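Local coordinates for protein 2-nitrobenzoate nitroreductase (Pseudomonas fluorescens, PDB 4Z85) that binds FMN as a flavoredoxin-family flavoprotein and reduces the nitro group of 2-nitrobenzoate, at residues R25-V30 with N90-R95. Sequence-based numbering, arbitrary orientation.
Sequences RPIALV and NMVDER
L29 and N90 form an antiparallel hydrogen-bonded pair, their CA atoms 4.9 Å apart, and every direct hydrogen bond between the two segments lies within this pair. L29 N donates to N90 O at 2.9 Å, lying in the plane of that carbonyl. In return, L29 O is gripped twice. N90 N reaches it at 2.8 Å from above the carbonyl plane, 38° out of it. N90 ND2 arrives at 2.9 Å from the opposite face, tilted 24° from that plane. The N90 side chain can bend back onto L29 O because its CG sits anti to its own carbonyl carbon and beside its backbone N (chi1 -58°); L29 O then lies close to the amide plane. ND2 also donates to T31 OG1, while OD1 accepts from I132 N; together these bonds fix the amide's rotation. An alanine here would probably leave T31 OG1 and I132 N without these mates and L29 O with a single donor from this segment. The pair closes the six-stranded antiparallel barrel of the flavin reductase-like domain, joining strand 28-33 to strand 86-90. Beyond it the backbones diverge, I27 CA and V92 CA standing 6.5 Å apart, and a water spans the gap: it donates to I27 O at 2.8 Å and accepts from V92 N. Beside the water bridge, V92 CG2 meets I27 CG2 at 3.9 Å and L29 CB at 4.0 Å, an apolar cluster that M100 of helix 94-103 extends by touching I27, L29 and V92.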
loop_
_atom_site.group_PDB
_atom_site.type_symbol
_atom_site.label_atom_id
_atom_site.label_comp_id
_atom_site.label_asym_id
_atom_site.label_seq_id
_atom_site.Cartn_x
_atom_site.Cartn_y
_atom_site.Cartn_z
ATOM N N ARG A 25 -5.745 -1.230 -1.352
ATOM C CA ARG A 25 -4.445 -1.705 -0.879
ATOM C C ARG A 25 -3.981 -2.924 -1.672
ATOM O O ARG A 25 -4.781 -3.801 -2.012
ATOM C CB ARG A 25 -4.508 -2.051 0.612
ATOM C CG ARG A 25 -4.966 -0.877 1.474
ATOM C CD ARG A 25 -4.843 -1.181 2.952
ATOM N NE ARG A 25 -5.706 -2.256 3.441
ATOM C CZ ARG A 25 -6.993 -2.123 3.756
ATOM N NH1 ARG A 25 -7.635 -0.990 3.537
ATOM N NH2 ARG A 25 -7.654 -3.166 4.263
ATOM N N PRO A 26 -2.677 -2.992 -1.968
ATOM C CA PRO A 26 -2.156 -4.191 -2.630
ATOM C C PRO A 26 -2.096 -5.353 -1.646
ATOM O O PRO A 26 -1.969 -5.126 -0.437
ATOM C CB PRO A 26 -0.741 -3.774 -3.042
ATOM C CG PRO A 26 -0.340 -2.789 -1.944
ATOM C CD PRO A 26 -1.609 -2.037 -1.602
ATOM N N ILE A 27 -2.175 -6.569 -2.166
ATOM C CA ILE A 27 -2.246 -7.771 -1.326
ATOM C C ILE A 27 -1.014 -8.635 -1.528
ATOM O O ILE A 27 -0.716 -9.071 -2.640
ATOM C CB ILE A 27 -3.500 -8.590 -1.633
ATOM C CG1 ILE A 27 -4.748 -7.715 -1.467
ATOM C CG2 ILE A 27 -3.602 -9.795 -0.681
ATOM C CD1 ILE A 27 -6.028 -8.388 -1.993
ATOM N N ALA A 28 -0.293 -8.863 -0.440
ATOM C CA ALA A 28 0.842 -9.780 -0.460
ATOM C C ALA A 28 0.374 -11.132 0.065
ATOM O O ALA A 28 0.108 -11.271 1.254
ATOM C CB ALA A 28 1.998 -9.240 0.392
ATOM N N LEU A 29 0.252 -12.118 -0.817
ATOM C CA LEU A 29 -0.075 -13.467 -0.363
ATOM C C LEU A 29 1.257 -14.171 -0.126
ATOM O O LEU A 29 1.912 -14.599 -1.057
ATOM C CB LEU A 29 -0.947 -14.188 -1.394
ATOM C CG LEU A 29 -1.333 -15.642 -1.115
ATOM C CD1 LEU A 29 -1.841 -15.810 0.308
ATOM C CD2 LEU A 29 -2.386 -16.056 -2.140
ATOM N N VAL A 30 1.663 -14.209 1.131
ATOM C CA VAL A 30 2.993 -14.674 1.518
ATOM C C VAL A 30 3.001 -16.180 1.692
ATOM O O VAL A 30 2.226 -16.715 2.498
ATOM C CB VAL A 30 3.446 -13.987 2.813
ATOM C CG1 VAL A 30 4.816 -14.502 3.269
ATOM C CG2 VAL A 30 3.495 -12.464 2.608
ATOM N N ASN A 90 3.376 -13.561 -3.258
ATOM C CA ASN A 90 2.575 -13.884 -4.425
ATOM C C ASN A 90 1.554 -12.795 -4.615
ATOM O O ASN A 90 0.833 -12.471 -3.672
ATOM C CB ASN A 90 1.847 -15.222 -4.266
ATOM C CG ASN A 90 2.790 -16.372 -4.010
ATOM O OD1 ASN A 90 3.318 -16.965 -4.954
ATOM N ND2 ASN A 90 3.012 -16.690 -2.740
ATOM N N MET A 91 1.516 -12.241 -5.814
ATOM C CA MET A 91 0.549 -11.198 -6.146
ATOM C C MET A 91 -0.776 -11.868 -6.484
ATOM O O MET A 91 -0.819 -13.064 -6.795
ATOM C CB MET A 91 1.044 -10.331 -7.304
ATOM C CG MET A 91 2.397 -9.673 -7.038
ATOM S SD MET A 91 2.425 -8.791 -5.455
ATOM C CE MET A 91 4.098 -8.186 -5.482
ATOM N N VAL A 92 -1.855 -11.096 -6.422
ATOM C CA VAL A 92 -3.190 -11.679 -6.398
ATOM C C VAL A 92 -4.053 -11.139 -7.525
ATOM O O VAL A 92 -4.326 -9.945 -7.569
ATOM C CB VAL A 92 -3.902 -11.400 -5.049
ATOM C CG1 VAL A 92 -5.324 -11.987 -5.062
ATOM C CG2 VAL A 92 -3.077 -11.935 -3.867
ATOM N N ASP A 93 -4.469 -12.015 -8.440
ATOM C CA ASP A 93 -5.475 -11.642 -9.427
ATOM C C ASP A 93 -6.634 -12.642 -9.393
ATOM O O ASP A 93 -6.740 -13.440 -8.471
ATOM C CB ASP A 93 -4.866 -11.528 -10.829
ATOM C CG ASP A 93 -4.423 -12.867 -11.421
ATOM O OD1 ASP A 93 -4.461 -13.903 -10.735
ATOM O OD2 ASP A 93 -4.021 -12.856 -12.604
ATOM N N GLU A 94 -7.514 -12.560 -10.384
ATOM C CA GLU A 94 -8.735 -13.354 -10.393
ATOM C C GLU A 94 -8.487 -14.849 -10.172
ATOM O O GLU A 94 -9.243 -15.517 -9.452
ATOM C CB GLU A 94 -9.464 -13.138 -11.722
ATOM C CG GLU A 94 -10.857 -13.699 -11.744
ATOM C CD GLU A 94 -11.479 -13.647 -13.126
ATOM O OE1 GLU A 94 -11.180 -12.694 -13.875
ATOM O OE2 GLU A 94 -12.259 -14.568 -13.465
ATOM N N ARG A 95 -7.418 -15.359 -10.775
ATOM C CA ARG A 95 -7.134 -16.797 -10.760
ATOM C C ARG A 95 -6.917 -17.363 -9.356
ATOM O O ARG A 95 -7.184 -18.546 -9.106
ATOM C CB ARG A 95 -5.911 -17.094 -11.627
ATOM C CG ARG A 95 -5.600 -18.574 -11.799
ATOM C CD ARG A 95 -4.479 -18.789 -12.803
ATOM N NE ARG A 95 -4.893 -18.459 -14.165
ATOM C CZ ARG A 95 -4.513 -17.367 -14.818
ATOM N NH1 ARG A 95 -3.704 -16.496 -14.236
ATOM N NH2 ARG A 95 -4.942 -17.144 -16.053
HETATM O O HOH W 1 -1.304 -8.535 -5.288
#